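Local coordinates for protein 6-phospho-alpha-glucosidase (Merdibacter massiliensis, PDB 6VC6) that hydrolyses 6-phospho-alpha-glucosides, probably through the NAD- and manganese-dependent redox mechanism of family 4 glycoside hydrolases, at residues A[178-183]-A[218-223]; A[229-234]-A[240-245]. One frame throughout, in Å; residues are numbered along the deposited sequence.

Interaction 1 of 2, residues A[178-183]-A[218-223]; sequences RSVSRL and PEIKKI
Leu183 reaches across to Ile220 and Ile223, and one turn earlier Val180 meets Ile220, so two residues from each of the helices 172-184 and 217-227 make the contact. The segment axes run 10.7 Å apart at an angle of 74°, which leaves room for side chains between them but only over a short length. Starting from its backbone, Leu183 has its CB still 4.9 Å from Ile223 CG2, and CG is only slightly closer. The real contact is made where the chain forks. CD1 goes to Ile220, resting 4.1 Å from its CG2 and about as far from its carbonyl oxygen; CD2 goes the other way and presses on Ile223 CG2 at 3.6 Å. A chi1 of -101°, well off a staggered position, accompanies this straddling of the two isoleucines. Val180 crosses Ile220 at about a right angle: its CG1, anti to the backbone N (chi1 163°), points at Ile220 CD1, 3.6 Å away. Leu184 of the first helix also touches both isoleucines, and Phe229 packs on Leu183. Glu219 and Lys222 form their salt bridge within helix 217-227, apart from this seam. What joins the helices here is almost wholly aliphatic, mostly methyl against methyl, so dispersion and the exclusion of water hold them together, and the fit depends on shape rather than on bond direction.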
loop_
_atom_site.group_PDB
_atom_site.type_symbol
_atom_site.label_atom_id
_atom_site.label_comp_id
_atom_site.label_asym_id
_atom_site.label_seq_id
_atom_site.Cartn_x
_atom_site.Cartn_y
_atom_site.Cartn_z
ATOM N N ARG A 178 -7.376 8.897 10.820
ATOM C CA ARG A 178 -7.963 10.131 10.306
ATOM C C ARG A 178 -9.484 10.074 10.355
ATOM O O ARG A 178 -10.139 11.067 10.695
ATOM C CB ARG A 178 -7.483 10.386 8.877
ATOM C CG ARG A 178 -6.028 10.813 8.771
ATOM C CD ARG A 178 -5.595 10.926 7.317
ATOM N NE ARG A 178 -4.277 11.539 7.184
ATOM C CZ ARG A 178 -4.071 12.846 7.044
ATOM N NH1 ARG A 178 -5.099 13.681 7.019
ATOM N NH2 ARG A 178 -2.836 13.316 6.931
ATOM N N SER A 179 -10.063 8.920 10.018
ATOM C CA SER A 179 -11.511 8.764 10.105
ATOM C C SER A 179 -11.984 8.839 11.552
ATOM O O SER A 179 -13.052 9.393 11.834
ATOM C CB SER A 179 -11.937 7.442 9.470
ATOM O OG SER A 179 -11.664 7.432 8.079
ATOM N N VAL A 180 -11.201 8.281 12.478
ATOM C CA VAL A 180 -11.548 8.355 13.894
ATOM C C VAL A 180 -11.498 9.799 14.379
ATOM O O VAL A 180 -12.336 10.228 15.183
ATOM C CB VAL A 180 -10.618 7.443 14.714
ATOM C CG1 VAL A 180 -10.662 7.810 16.189
ATOM C CG2 VAL A 180 -10.994 5.982 14.510
ATOM N N SER A 181 -10.526 10.574 13.893
ATOM C CA SER A 181 -10.425 11.973 14.296
ATOM C C SER A 181 -11.648 12.771 13.865
ATOM O O SER A 181 -12.082 13.677 14.585
ATOM C CB SER A 181 -9.154 12.594 13.720
ATOM O OG SER A 181 -9.285 12.834 12.330
ATOM N N ARG A 182 -12.213 12.454 12.698
ATOM C CA ARG A 182 -13.455 13.095 12.282
ATOM C C ARG A 182 -14.622 12.634 13.147
ATOM O O ARG A 182 -15.512 13.427 13.476
ATOM C CB ARG A 182 -13.724 12.803 10.806
ATOM C CG ARG A 182 -15.060 13.316 10.295
ATOM C CD ARG A 182 -15.081 13.356 8.778
ATOM N NE ARG A 182 -16.424 13.576 8.252
ATOM C CZ ARG A 182 -16.684 13.963 7.006
ATOM N NH1 ARG A 182 -15.689 14.174 6.156
ATOM N NH2 ARG A 182 -17.937 14.140 6.612
ATOM N N LEU A 183 -14.631 11.352 13.519
ATOM C CA LEU A 183 -15.630 10.832 14.447
ATOM C C LEU A 183 -15.644 11.630 15.744
ATOM O O LEU A 183 -16.707 12.005 16.251
ATOM C CB LEU A 183 -15.337 9.364 14.748
ATOM C CG LEU A 183 -16.104 8.228 14.077
ATOM C CD1 LEU A 183 -15.937 6.988 14.929
ATOM C CD2 LEU A 183 -17.570 8.572 13.899
ATOM N N PRO A 218 -13.424 2.761 23.684
ATOM C CA PRO A 218 -14.820 2.575 24.124
ATOM C C PRO A 218 -15.769 3.633 23.587
ATOM O O PRO A 218 -16.900 3.309 23.204
ATOM C CB PRO A 218 -14.713 2.631 25.654
ATOM C CG PRO A 218 -13.339 2.167 25.942
ATOM C CD PRO A 218 -12.489 2.696 24.824
ATOM N N GLU A 219 -15.338 4.896 23.547
ATOM C CA GLU A 219 -16.185 5.945 22.993
ATOM C C GLU A 219 -16.299 5.834 21.478
ATOM O O GLU A 219 -17.345 6.172 20.911
ATOM C CB GLU A 219 -15.643 7.319 23.388
ATOM C CG GLU A 219 -16.569 8.482 23.063
ATOM C CD GLU A 219 -17.676 8.658 24.087
ATOM O OE1 GLU A 219 -17.667 7.939 25.109
ATOM O OE2 GLU A 219 -18.554 9.519 23.870
ATOM N N ILE A 220 -15.244 5.358 20.810
ATOM C CA ILE A 220 -15.262 5.250 19.352
ATOM C C ILE A 220 -16.364 4.298 18.902
ATOM O O ILE A 220 -17.123 4.593 17.972
ATOM C CB ILE A 220 -13.883 4.807 18.832
ATOM C CG1 ILE A 220 -12.868 5.943 18.967
ATOM C CG2 ILE A 220 -13.976 4.351 17.384
ATOM C CD1 ILE A 220 -11.430 5.487 18.849
ATOM N N LYS A 221 -16.470 3.140 19.560
ATOM C CA LYS A 221 -17.514 2.184 19.202
ATOM C C LYS A 221 -18.905 2.737 19.479
ATOM O O LYS A 221 -19.865 2.362 18.796
ATOM C CB LYS A 221 -17.319 0.871 19.962
ATOM C CG LYS A 221 -15.883 0.395 20.052
ATOM C CD LYS A 221 -15.769 -0.790 20.996
ATOM C CE LYS A 221 -14.322 -1.186 21.217
ATOM N NZ LYS A 221 -14.181 -2.259 22.238
ATOM N N LYS A 222 -19.036 3.622 20.469
ATOM C CA LYS A 222 -20.347 4.162 20.809
ATOM C C LYS A 222 -20.876 5.065 19.701
ATOM O O LYS A 222 -22.037 4.948 19.294
ATOM C CB LYS A 222 -20.276 4.920 22.135
ATOM C CG LYS A 222 -21.630 5.369 22.659
ATOM C CD LYS A 222 -21.639 6.855 22.978
ATOM C CE LYS A 222 -20.853 7.154 24.243
ATOM N NZ LYS A 222 -21.214 8.479 24.818
ATOM N N ILE A 223 -20.034 5.972 19.199
ATOM C CA ILE A 223 -20.473 6.873 18.139
ATOM C C ILE A 223 -20.674 6.115 16.831
ATOM O O ILE A 223 -21.569 6.448 16.044
ATOM C CB ILE A 223 -19.472 8.036 17.984
ATOM C CG1 ILE A 223 -19.526 8.949 19.210
ATOM C CG2 ILE A 223 -19.770 8.852 16.738
ATOM C CD1 ILE A 223 -18.205 9.101 19.917
#

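Interaction 2 of 2, residues A[229-234]-A[240-245]; sequences FLPQDA and SWLDTY. With G6P (6-O-phosphono-alpha-D-glucopyranose), chain F.
Helix 239-246 packs through Leu242 and Tyr245 against the loop that leads into it, where a type I beta turn runs from Pro231 to Ala234. Trp241, early in the helix, sends its indole away from the loop into the sugar-phosphate pocket; the ring meets 6-O-phosphono-alpha-D-glucopyranose with its edge, CZ2 lying 3.2 Å from the ring oxygen O5. Leu242 turns back to the turn. Leu242 CD2 makes the contact, 3.5 Å from Ala234 O and 3.7 Å from Pro231 CG, and so bridges the first and last residues of the turn. One helical turn beyond Trp241 comes Tyr245, which packs against Phe229 and Pro231 at the start of the loop. Pro231 lies flat over one face of the phenol: CB sits 3.9 Å from the ring centroid and only 4° off the normal, a CH-pi contact, while CD backs onto Tyr245 CB. At the edge of the phenol Tyr245 CD1 meets Phe229 CE2 at 3.8 Å. With its CG anti to the backbone N (chi1 -161°), Phe229 presents its own edge to the helix backbone, and Tyr245 O lies in the plane of that ring, 3.4 Å from CD2.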
loop_
_atom_site.group_PDB
_atom_site.type_symbol
_atom_site.label_atom_id
_atom_site.label_comp_id
_atom_site.label_asym_id
_atom_site.label_seq_id
_atom_site.Cartn_x
_atom_site.Cartn_y
_atom_site.Cartn_z
ATOM N N PHE A 229 -19.639 5.251 10.358
ATOM C CA PHE A 229 -18.204 5.439 10.169
ATOM C C PHE A 229 -17.958 5.982 8.771
ATOM O O PHE A 229 -18.284 5.321 7.781
ATOM C CB PHE A 229 -17.451 4.124 10.381
ATOM C CG PHE A 229 -15.984 4.300 10.639
ATOM C CD1 PHE A 229 -15.541 5.057 11.712
ATOM C CD2 PHE A 229 -15.046 3.703 9.813
ATOM C CE1 PHE A 229 -14.189 5.219 11.952
ATOM C CE2 PHE A 229 -13.695 3.861 10.048
ATOM C CZ PHE A 229 -13.265 4.619 11.119
ATOM N N LEU A 230 -17.381 7.179 8.693
ATOM C CA LEU A 230 -17.099 7.840 7.432
ATOM C C LEU A 230 -15.599 8.046 7.261
ATOM O O LEU A 230 -14.882 8.261 8.244
ATOM C CB LEU A 230 -17.798 9.202 7.348
ATOM C CG LEU A 230 -19.317 9.230 7.173
ATOM C CD1 LEU A 230 -19.821 10.666 7.174
ATOM C CD2 LEU A 230 -19.726 8.515 5.896
ATOM N N PRO A 231 -15.094 7.988 6.031
ATOM C CA PRO A 231 -13.714 8.415 5.790
ATOM C C PRO A 231 -13.575 9.910 6.028
ATOM O O PRO A 231 -14.542 10.670 5.923
ATOM C CB PRO A 231 -13.476 8.055 4.318
ATOM C CG PRO A 231 -14.839 8.006 3.715
ATOM C CD PRO A 231 -15.761 7.532 4.799
ATOM N N GLN A 232 -12.351 10.329 6.363
ATOM C CA GLN A 232 -12.123 11.729 6.711
ATOM C C GLN A 232 -12.421 12.655 5.537
ATOM O O GLN A 232 -12.883 13.784 5.738
ATOM C CB GLN A 232 -10.687 11.927 7.197
ATOM C CG GLN A 232 -10.333 13.381 7.496
ATOM C CD GLN A 232 -8.848 13.604 7.702
ATOM O OE1 GLN A 232 -8.036 13.314 6.824
ATOM N NE2 GLN A 232 -8.487 14.143 8.861
ATOM N N ASP A 233 -12.175 12.196 4.312
ATOM C CA ASP A 233 -12.455 12.959 3.101
ATOM C C ASP A 233 -13.684 12.416 2.379
ATOM O O ASP A 233 -13.721 12.353 1.150
ATOM C CB ASP A 233 -11.243 12.960 2.173
ATOM C CG ASP A 233 -10.656 11.574 1.973
ATOM O OD1 ASP A 233 -11.203 10.601 2.535
ATOM O OD2 ASP A 233 -9.647 11.455 1.246
ATOM N N ALA A 234 -14.711 12.037 3.148
ATOM C CA ALA A 234 -15.876 11.349 2.599
ATOM C C ALA A 234 -16.563 12.127 1.484
ATOM O O ALA A 234 -17.247 11.519 0.652
ATOM C CB ALA A 234 -16.883 11.057 3.713
ATOM N N SER A 240 -17.988 3.393 -3.629
ATOM C CA SER A 240 -17.466 2.117 -3.149
ATOM C C SER A 240 -16.637 2.287 -1.882
ATOM O O SER A 240 -16.632 1.399 -1.022
ATOM C CB SER A 240 -16.636 1.443 -4.243
ATOM O OG SER A 240 -15.497 2.219 -4.571
ATOM N N TRP A 241 -15.937 3.415 -1.745
ATOM C CA TRP A 241 -15.151 3.649 -0.537
ATOM C C TRP A 241 -16.044 4.007 0.644
ATOM O O TRP A 241 -15.748 3.639 1.787
ATOM C CB TRP A 241 -14.118 4.747 -0.784
ATOM C CG TRP A 241 -12.789 4.226 -1.241
ATOM C CD1 TRP A 241 -12.145 4.535 -2.404
ATOM C CD2 TRP A 241 -11.942 3.301 -0.547
ATOM N NE1 TRP A 241 -10.950 3.861 -2.476
ATOM C CE2 TRP A 241 -10.802 3.096 -1.348
ATOM C CE3 TRP A 241 -12.037 2.626 0.675
ATOM C CZ2 TRP A 241 -9.764 2.247 -0.969
ATOM C CZ3 TRP A 241 -11.007 1.783 1.049
ATOM C CH2 TRP A 241 -9.885 1.600 0.230
ATOM N N LEU A 242 -17.137 4.731 0.389
ATOM C CA LEU A 242 -18.076 5.048 1.461
ATOM C C LEU A 242 -18.745 3.787 1.993
ATOM O O LEU A 242 -18.999 3.671 3.198
ATOM C CB LEU A 242 -19.122 6.045 0.963
ATOM C CG LEU A 242 -18.586 7.378 0.438
ATOM C CD1 LEU A 242 -19.703 8.204 -0.177
ATOM C CD2 LEU A 242 -17.895 8.149 1.550
ATOM N N ASP A 243 -19.036 2.830 1.110
ATOM C CA ASP A 243 -19.614 1.566 1.556
ATOM C C ASP A 243 -18.599 0.744 2.340
ATOM O O ASP A 243 -18.953 0.084 3.324
ATOM C CB ASP A 243 -20.133 0.771 0.357
ATOM C CG ASP A 243 -21.040 1.591 -0.539
ATOM O OD1 ASP A 243 -21.020 1.371 -1.768
ATOM O OD2 ASP A 243 -21.774 2.456 -0.014
ATOM N N THR A 244 -17.332 0.771 1.919
ATOM C CA THR A 244 -16.299 0.016 2.620
ATOM C C THR A 244 -16.090 0.556 4.030
ATOM O O THR A 244 -16.000 -0.210 4.996
ATOM C CB THR A 244 -14.991 0.058 1.826
ATOM O OG1 THR A 244 -15.167 -0.623 0.577
ATOM C CG2 THR A 244 -13.868 -0.610 2.606
ATOM N N TYR A 245 -16.019 1.882 4.168
ATOM C CA TYR A 245 -15.851 2.478 5.490
ATOM C C TYR A 245 -17.114 2.331 6.329
ATOM O O TYR A 245 -17.037 2.088 7.539
ATOM C CB TYR A 245 -15.466 3.950 5.355
ATOM C CG TYR A 245 -13.976 4.185 5.268
ATOM C CD1 TYR A 245 -13.246 4.560 6.388
ATOM C CD2 TYR A 245 -13.299 4.032 4.065
ATOM C CE1 TYR A 245 -11.885 4.775 6.313
ATOM C CE2 TYR A 245 -11.937 4.244 3.980
ATOM C CZ TYR A 245 -11.235 4.616 5.107
ATOM O OH TYR A 245 -9.878 4.828 5.028
HETATM C C1 G6P F . -6.261 1.609 0.302
HETATM C C2 G6P F . -4.924 0.876 0.484
HETATM C C3 G6P F . -4.068 0.810 -0.769
HETATM C C4 G6P F . -4.957 0.518 -1.955
HETATM C C5 G6P F . -5.834 1.736 -2.171
HETATM C C6 G6P F . -6.832 1.452 -3.286
HETATM O O1 G6P F . -6.349 2.680 1.252
HETATM O O2 G6P F . -4.175 1.512 1.528
HETATM O O3 G6P F . -3.069 -0.207 -0.644
HETATM O O4 G6P F . -4.147 0.287 -3.111
HETATM O O5 G6P F . -6.593 2.101 -1.012
HETATM O O6 G6P F . -7.222 2.686 -3.878
HETATM P P G6P F . -8.023 2.705 -5.272
HETATM O O1P G6P F . -6.919 2.606 -6.298
HETATM O O2P G6P F . -8.927 1.495 -5.207
HETATM O O3P G6P F . -8.763 4.020 -5.246
#

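The two contacts have centres 13 Å apart. Helix 172-184 forms one side of interaction 1 and also lies against the loop and Tyr245 of interaction 2. Interaction 1 sets it against helix 217-227, and the loop of interaction 2 leaves that second helix and returns across the first. Gln232 is probably hydrogen-bonded twice, its O to Arg182 NH1 at 2.9 Å and its OE1 to Arg178 NH1 at 3.0 Å. Ser179 OG, on the same helix, packs 3.2 Å from Tyr245 CE1. Interaction 2 lies nearer the pocket: its helix carries Trp241, which lines the sugar-phosphate site, while the Tyr245 side chain is about 10 Å from the manganese ion, which Cys170 and His200 bind.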